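Local coordinates for oligoribonuclease (Colwellia psychrerythraea, PDB 6A4E), which probably degrades short RNA oligonucleotides as a hydrolytic exonuclease of the RNase H clan, and is seen here with two linked uridines bound, at residues 9-14 against 110-115; 23-28 against 118-123. The protein carries 1 engineered substitution. All coordinates share one frame; numbering follows the deposited sequence.

Interaction 1. Residues 9-14 against 110-115. With nucleotides of chain C.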
loop_
_atom_site.group_PDB
_atom_site.type_symbol
_atom_site.label_atom_id
_atom_site.label_comp_id
_atom_site.label_asym_id
_atom_site.label_seq_id
_atom_site.Cartn_x
_atom_site.Cartn_y
_atom_site.Cartn_z
ATOM N N ILE A 9 5.179 6.531 -12.455
ATOM C CA ILE A 9 5.407 7.671 -11.570
ATOM C C ILE A 9 5.979 7.214 -10.223
ATOM O O ILE A 9 5.327 6.464 -9.470
ATOM C CB ILE A 9 4.105 8.461 -11.300
ATOM C CG1 ILE A 9 3.441 8.877 -12.617
ATOM C CG2 ILE A 9 4.412 9.694 -10.487
ATOM C CD1 ILE A 9 1.968 9.242 -12.481
ATOM N N TRP A 10 7.206 7.632 -9.941
ATOM C CA TRP A 10 7.843 7.293 -8.682
ATOM C C TRP A 10 7.763 8.528 -7.824
ATOM O O TRP A 10 7.908 9.629 -8.350
ATOM C CB TRP A 10 9.299 6.854 -8.900
ATOM C CG TRP A 10 9.436 5.536 -9.605
ATOM C CD1 TRP A 10 9.312 5.300 -10.946
ATOM C CD2 TRP A 10 9.683 4.266 -8.986
ATOM N NE1 TRP A 10 9.479 3.954 -11.199
ATOM C CE2 TRP A 10 9.701 3.296 -10.014
ATOM C CE3 TRP A 10 9.893 3.856 -7.656
ATOM C CZ2 TRP A 10 9.934 1.938 -9.759
ATOM C CZ3 TRP A 10 10.133 2.501 -7.401
ATOM C CH2 TRP A 10 10.140 1.557 -8.456
ATOM N N LEU A 11 7.496 8.376 -6.526
ATOM C CA LEU A 11 7.491 9.560 -5.669
ATOM C C LEU A 11 7.843 9.226 -4.225
ATOM O O LEU A 11 7.679 8.085 -3.762
ATOM C CB LEU A 11 6.141 10.285 -5.731
ATOM C CG LEU A 11 4.852 9.638 -5.219
ATOM C CD1 LEU A 11 4.761 9.613 -3.696
ATOM C CD2 LEU A 11 3.650 10.380 -5.785
ATOM N N ASP A 12 8.342 10.233 -3.524
ATOM C CA ASP A 12 8.558 10.111 -2.097
ATOM C C ASP A 12 8.143 11.437 -1.458
ATOM O O ASP A 12 8.387 12.532 -2.006
ATOM C CB ASP A 12 10.019 9.740 -1.777
ATOM C CG ASP A 12 10.321 9.780 -0.296
ATOM O OD1 ASP A 12 10.071 8.782 0.434
ATOM O OD2 ASP A 12 10.799 10.846 0.148
ATOM N N LEU A 13 7.478 11.310 -0.315
ATOM C CA LEU A 13 7.015 12.442 0.479
ATOM C C LEU A 13 7.827 12.447 1.769
ATOM O O LEU A 13 8.297 11.389 2.211
ATOM C CB LEU A 13 5.510 12.319 0.769
ATOM C CG LEU A 13 4.503 13.167 -0.033
ATOM C CD1 LEU A 13 4.728 13.057 -1.517
ATOM C CD2 LEU A 13 3.064 12.773 0.313
ATOM N N GLU A 14 8.033 13.620 2.350
ATOM C CA GLU A 14 8.499 13.691 3.732
ATOM C C GLU A 14 7.434 14.441 4.522
ATOM O O GLU A 14 6.838 15.391 4.010
ATOM C CB GLU A 14 9.867 14.363 3.841
ATOM C CG GLU A 14 10.993 13.627 3.100
ATOM C CD GLU A 14 11.145 12.174 3.548
ATOM O OE1 GLU A 14 11.022 11.899 4.762
ATOM O OE2 GLU A 14 11.375 11.300 2.685
ATOM N N GLY A 110 2.114 3.194 0.220
ATOM C CA GLY A 110 0.778 3.362 0.780
ATOM C C GLY A 110 0.699 4.380 1.917
ATOM O O GLY A 110 -0.322 5.049 2.119
ATOM N N GLN A 111 1.787 4.501 2.667
ATOM C CA GLN A 111 1.887 5.536 3.666
ATOM C C GLN A 111 1.827 6.912 2.999
ATOM O O GLN A 111 1.019 7.753 3.388
ATOM C CB GLN A 111 3.168 5.377 4.485
ATOM C CG GLN A 111 3.420 6.539 5.447
ATOM C CD GLN A 111 2.456 6.571 6.632
ATOM O OE1 GLN A 111 1.576 5.704 6.786
ATOM N NE2 GLN A 111 2.625 7.575 7.482
ATOM N N ASP A 112 2.664 7.130 1.983
ATOM C CA ASP A 112 2.646 8.394 1.228
ATOM C C ASP A 112 1.266 8.688 0.655
ATOM O O ASP A 112 0.755 9.819 0.728
ATOM C CB ASP A 112 3.658 8.369 0.082
ATOM C CG ASP A 112 5.068 8.130 0.554
ATOM O OD1 ASP A 112 5.325 7.070 1.144
ATOM O OD2 ASP A 112 5.934 8.993 0.325
ATOM N N ARG A 113 0.666 7.648 0.097
ATOM C CA ARG A 113 -0.645 7.761 -0.519
ATOM C C ARG A 113 -1.710 8.294 0.467
ATOM O O ARG A 113 -2.604 9.048 0.068
ATOM C CB ARG A 113 -1.051 6.400 -1.095
ATOM C CG ARG A 113 -2.381 6.383 -1.801
ATOM C CD ARG A 113 -2.536 5.141 -2.682
ATOM N NE ARG A 113 -3.235 5.511 -3.906
ATOM C CZ ARG A 113 -2.871 5.167 -5.136
ATOM N NH1 ARG A 113 -1.815 4.396 -5.336
ATOM N NH2 ARG A 113 -3.586 5.594 -6.168
ATOM N N ARG A 114 -1.609 7.934 1.749
ATOM C CA ARG A 114 -2.530 8.492 2.754
ATOM C C ARG A 114 -2.458 10.007 2.810
ATOM O O ARG A 114 -3.466 10.677 3.006
ATOM C CB ARG A 114 -2.226 7.959 4.141
ATOM C CG ARG A 114 -2.263 6.449 4.255
ATOM C CD ARG A 114 -1.650 6.036 5.571
ATOM N NE ARG A 114 -2.516 6.363 6.701
ATOM C CZ ARG A 114 -2.158 6.222 7.979
ATOM N NH1 ARG A 114 -0.937 5.794 8.296
ATOM N NH2 ARG A 114 -3.018 6.520 8.943
ATOM N N PHE A 115 -1.254 10.546 2.641
ATOM C CA PHE A 115 -1.052 11.982 2.732
ATOM C C PHE A 115 -1.521 12.648 1.461
ATOM O O PHE A 115 -2.021 13.776 1.476
ATOM C CB PHE A 115 0.426 12.315 3.015
ATOM C CG PHE A 115 0.799 12.173 4.463
ATOM C CD1 PHE A 115 1.073 10.925 4.996
ATOM C CD2 PHE A 115 0.851 13.289 5.303
ATOM C CE1 PHE A 115 1.407 10.791 6.335
ATOM C CE2 PHE A 115 1.181 13.156 6.650
ATOM C CZ PHE A 115 1.456 11.913 7.161
ATOM P P U C 2 10.785 7.455 4.789
ATOM O OP1 U C 2 11.134 8.051 3.458
ATOM O OP2 U C 2 11.825 6.744 5.590
ATOM O "O5'" U C 2 10.160 8.597 5.710
ATOM C "C5'" U C 2 8.893 9.174 5.405
ATOM C "C4'" U C 2 8.259 9.839 6.607
ATOM O "O4'" U C 2 7.781 8.847 7.550
ATOM C "C3'" U C 2 9.157 10.734 7.445
ATOM O "O3'" U C 2 9.378 12.003 6.859
ATOM C "C2'" U C 2 8.416 10.788 8.779
ATOM O "O2'" U C 2 7.340 11.718 8.745
ATOM C "C1'" U C 2 7.832 9.375 8.863
ATOM N N1 U C 2 8.637 8.478 9.725
ATOM C C2 U C 2 8.552 8.663 11.105
ATOM O O2 U C 2 7.858 9.525 11.626
ATOM N N3 U C 2 9.312 7.798 11.850
ATOM C C4 U C 2 10.128 6.794 11.364
ATOM O O4 U C 2 10.763 6.093 12.158
ATOM C C5 U C 2 10.161 6.676 9.934
ATOM C C6 U C 2 9.429 7.497 9.176
#
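D12, L13 and D112 meet in what is probably the acidic active site of this RNase H-clan exonuclease; D12 and E14 on the strand and D112 on the helix are consistent with three acids of the DEDD signature. L13 N donates to D112 OD2 at 2.9 Å (147°), meeting that oxygen nearly along its C-O bond. D12 OD1 lies 4.1 Å from D112 OD2, and the two carboxylate planes are turned 60° apart. D12 CG stands opposite its own N (chi1 173°), and OD1 comes 3.3 Å from OP1 of nucleotide U2 of chain C. E14 OE1 accepts a hydrogen bond from O3' of the same nucleotide at 2.7 Å. With an alanine at D112, L13 N would probably lose this acceptor and D12 its acidic neighbour. Below the cluster the contact is apolar. The L13 and F115 side chains cross at a slant, with L13 CD2 3.8 Å from F115 CB. L11 and D112 pass each other in opposite directions, L11 CD1 near D112 CB. Strand 8-15 lies between antiparallel strand 25-33 and parallel strand 104-106. Helix 109-119 packs on the L11 and L13 face. Helix 160-177 touches W10 and D12.

Interaction 2. Residues 23-28 against 118-123; sequences DVILEI and KYMPDF
Y119 and D23 make the polar part of this contact. Y119 OH gives a weak hydrogen bond to D23 O at 2.8 Å. The phenol crosses from the end of helix 109-119 to the backbone just before strand 25-33. The D23 side chain starts away from 118-123. Its carboxylate is hydrogen-bonded by T16 OG1 and E19 N. One face of the Y119 ring carries K118 CG, 3.8 Å above its plane and over its centre. The K118 chain runs on, and its NZ bonds to P20 O.

The strand side holds a classic beta bulge: L26 and E27 both face E14 on strand 8-15. With this extra residue, I25 and I28 both point at the helical segment although they are three positions apart. E27 makes a salt bridge with R74.

The remaining contacts are apolar. V24 CG1 lies 4.3 Å from Y119 CZ, and the two side chains cross at a slant. I25 CD1 touches both Y119 CB (3.8 Å) and M120 SD (3.7 Å). I28 and M120 reach for each other tip to tip, I28 CD1 to M120 CE at 3.5 Å. The M120 chain is extended at chi2 and bends at chi3 (62°), which turns its methyl to I28. M120 is the first residue to leave helix 109-119 and sits at the N-cap position of helix 121-124. The join between the two helices therefore puts a thioether against the strand. L13 of strand 8-15 touches both I25 and I28. Helix 82-94 also touches this group, A85 on I28 and T86 on M120.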
loop_
_atom_site.group_PDB
_atom_site.type_symbol
_atom_site.label_atom_id
_atom_site.label_comp_id
_atom_site.label_asym_id
_atom_site.label_seq_id
_atom_site.Cartn_x
_atom_site.Cartn_y
_atom_site.Cartn_z
ATOM N N ASP A 23 -0.521 15.176 11.008
ATOM C CA ASP A 23 0.727 15.567 10.335
ATOM C C ASP A 23 0.537 16.086 8.900
ATOM O O ASP A 23 -0.472 15.789 8.246
ATOM C CB ASP A 23 1.704 14.389 10.342
ATOM C CG ASP A 23 2.166 14.035 11.739
ATOM O OD1 ASP A 23 2.558 14.969 12.475
ATOM O OD2 ASP A 23 2.101 12.841 12.111
ATOM N N VAL A 24 1.509 16.871 8.433
ATOM C CA VAL A 24 1.434 17.528 7.134
ATOM C C VAL A 24 2.674 17.199 6.302
ATOM O O VAL A 24 3.638 16.597 6.796
ATOM C CB VAL A 24 1.294 19.085 7.273
ATOM C CG1 VAL A 24 0.007 19.451 7.961
ATOM C CG2 VAL A 24 2.482 19.692 8.032
ATOM N N ILE A 25 2.641 17.604 5.036
ATOM C CA ILE A 25 3.693 17.291 4.081
ATOM C C ILE A 25 4.768 18.359 4.106
ATOM O O ILE A 25 4.462 19.548 4.080
ATOM C CB ILE A 25 3.128 17.180 2.632
ATOM C CG1 ILE A 25 2.151 16.013 2.505
ATOM C CG2 ILE A 25 4.245 17.092 1.591
ATOM C CD1 ILE A 25 1.255 16.134 1.314
ATOM N N LEU A 26 6.025 17.917 4.119
ATOM C CA LEU A 26 7.176 18.799 4.094
ATOM C C LEU A 26 7.898 18.747 2.759
ATOM O O LEU A 26 8.552 19.719 2.369
ATOM C CB LEU A 26 8.164 18.422 5.195
ATOM C CG LEU A 26 7.632 18.376 6.618
ATOM C CD1 LEU A 26 8.727 17.906 7.566
ATOM C CD2 LEU A 26 7.133 19.763 6.984
ATOM N N GLU A 27 7.830 17.613 2.071
ATOM C CA GLU A 27 8.617 17.476 0.853
ATOM C C GLU A 27 7.982 16.526 -0.155
ATOM O O GLU A 27 7.350 15.548 0.222
ATOM C CB GLU A 27 10.024 16.998 1.189
ATOM C CG GLU A 27 11.041 17.330 0.118
ATOM C CD GLU A 27 12.411 16.723 0.402
ATOM O OE1 GLU A 27 12.504 15.817 1.265
ATOM O OE2 GLU A 27 13.393 17.150 -0.248
ATOM N N ILE A 28 8.165 16.833 -1.437
ATOM C CA ILE A 28 7.658 16.022 -2.544
ATOM C C ILE A 28 8.706 15.959 -3.641
ATOM O O ILE A 28 9.190 17.007 -4.073
ATOM C CB ILE A 28 6.353 16.594 -3.210
ATOM C CG1 ILE A 28 5.415 17.233 -2.196
ATOM C CG2 ILE A 28 5.622 15.502 -4.007
ATOM C CD1 ILE A 28 4.174 17.821 -2.839
ATOM N N LYS A 118 -5.430 12.714 1.413
ATOM C CA LYS A 118 -5.973 13.765 2.265
ATOM C C LYS A 118 -5.588 15.183 1.830
ATOM O O LYS A 118 -6.421 16.077 1.805
ATOM C CB LYS A 118 -5.541 13.543 3.716
ATOM C CG LYS A 118 -5.859 14.735 4.571
ATOM C CD LYS A 118 -5.917 14.413 6.030
ATOM C CE LYS A 118 -6.140 15.704 6.817
ATOM N NZ LYS A 118 -6.083 15.456 8.274
ATOM N N TYR A 119 -4.321 15.383 1.480
ATOM C CA TYR A 119 -3.806 16.726 1.228
ATOM C C TYR A 119 -3.670 17.111 -0.234
ATOM O O TYR A 119 -3.543 18.295 -0.540
ATOM C CB TYR A 119 -2.450 16.890 1.910
ATOM C CG TYR A 119 -2.572 16.853 3.416
ATOM C CD1 TYR A 119 -3.221 17.899 4.102
ATOM C CD2 TYR A 119 -2.058 15.787 4.166
ATOM C CE1 TYR A 119 -3.356 17.887 5.491
ATOM C CE2 TYR A 119 -2.194 15.764 5.554
ATOM C CZ TYR A 119 -2.839 16.828 6.202
ATOM O OH TYR A 119 -2.986 16.837 7.559
ATOM N N MET A 120 -3.659 16.134 -1.142
ATOM C CA MET A 120 -3.503 16.425 -2.568
ATOM C C MET A 120 -4.390 15.555 -3.474
ATOM O O MET A 120 -3.899 14.979 -4.452
ATOM C CB MET A 120 -2.035 16.230 -2.988
ATOM C CG MET A 120 -0.997 16.717 -1.985
ATOM S SD MET A 120 0.677 16.178 -2.388
ATOM C CE MET A 120 0.929 16.978 -3.975
ATOM N N PRO A 121 -5.698 15.456 -3.169
ATOM C CA PRO A 121 -6.545 14.481 -3.874
ATOM C C PRO A 121 -6.584 14.695 -5.389
ATOM O O PRO A 121 -6.790 13.734 -6.123
ATOM C CB PRO A 121 -7.925 14.724 -3.265
ATOM C CG PRO A 121 -7.898 16.171 -2.901
ATOM C CD PRO A 121 -6.506 16.412 -2.388
ATOM N N ASP A 122 -6.400 15.931 -5.843
ATOM C CA ASP A 122 -6.351 16.227 -7.276
ATOM C C ASP A 122 -5.209 15.465 -7.906
ATOM O O ASP A 122 -5.372 14.810 -8.948
ATOM C CB ASP A 122 -6.168 17.727 -7.539
ATOM C CG ASP A 122 -7.440 18.519 -7.310
ATOM O OD1 ASP A 122 -8.543 17.914 -7.360
ATOM O OD2 ASP A 122 -7.332 19.750 -7.083
ATOM N N PHE A 123 -4.051 15.564 -7.257
ATOM C CA PHE A 123 -2.858 14.854 -7.689
ATOM C C PHE A 123 -3.083 13.337 -7.639
ATOM O O PHE A 123 -2.737 12.634 -8.576
ATOM C CB PHE A 123 -1.673 15.285 -6.823
ATOM C CG PHE A 123 -0.369 14.623 -7.166
ATOM C CD1 PHE A 123 0.282 14.895 -8.361
ATOM C CD2 PHE A 123 0.234 13.759 -6.261
ATOM C CE1 PHE A 123 1.485 14.298 -8.662
ATOM C CE2 PHE A 123 1.448 13.161 -6.558
ATOM C CZ PHE A 123 2.073 13.436 -7.755
#

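How the interactions relate
From the N terminus the chain runs first through strand 8-15 and turns back into strand 25-33. It goes on through the third strand and several helices, then reaches helix 109-119 by way of strand 104-106. Interaction 1 closes a loop of 95 residues and interaction 2 one of 89. The segments alternate along the chain, so the two loops cross. Both contacts fix helix 109-119 and its sequel to one sheet, on neighbouring antiparallel strands, with centres about 8 Å apart. They also touch directly. L13 CD1 packs on I28 CG2 at 3.6 Å, and F115 CE2 lies 3.5 Å from D23 O. Interaction 1 is at the RNA site; interaction 2 is farther out.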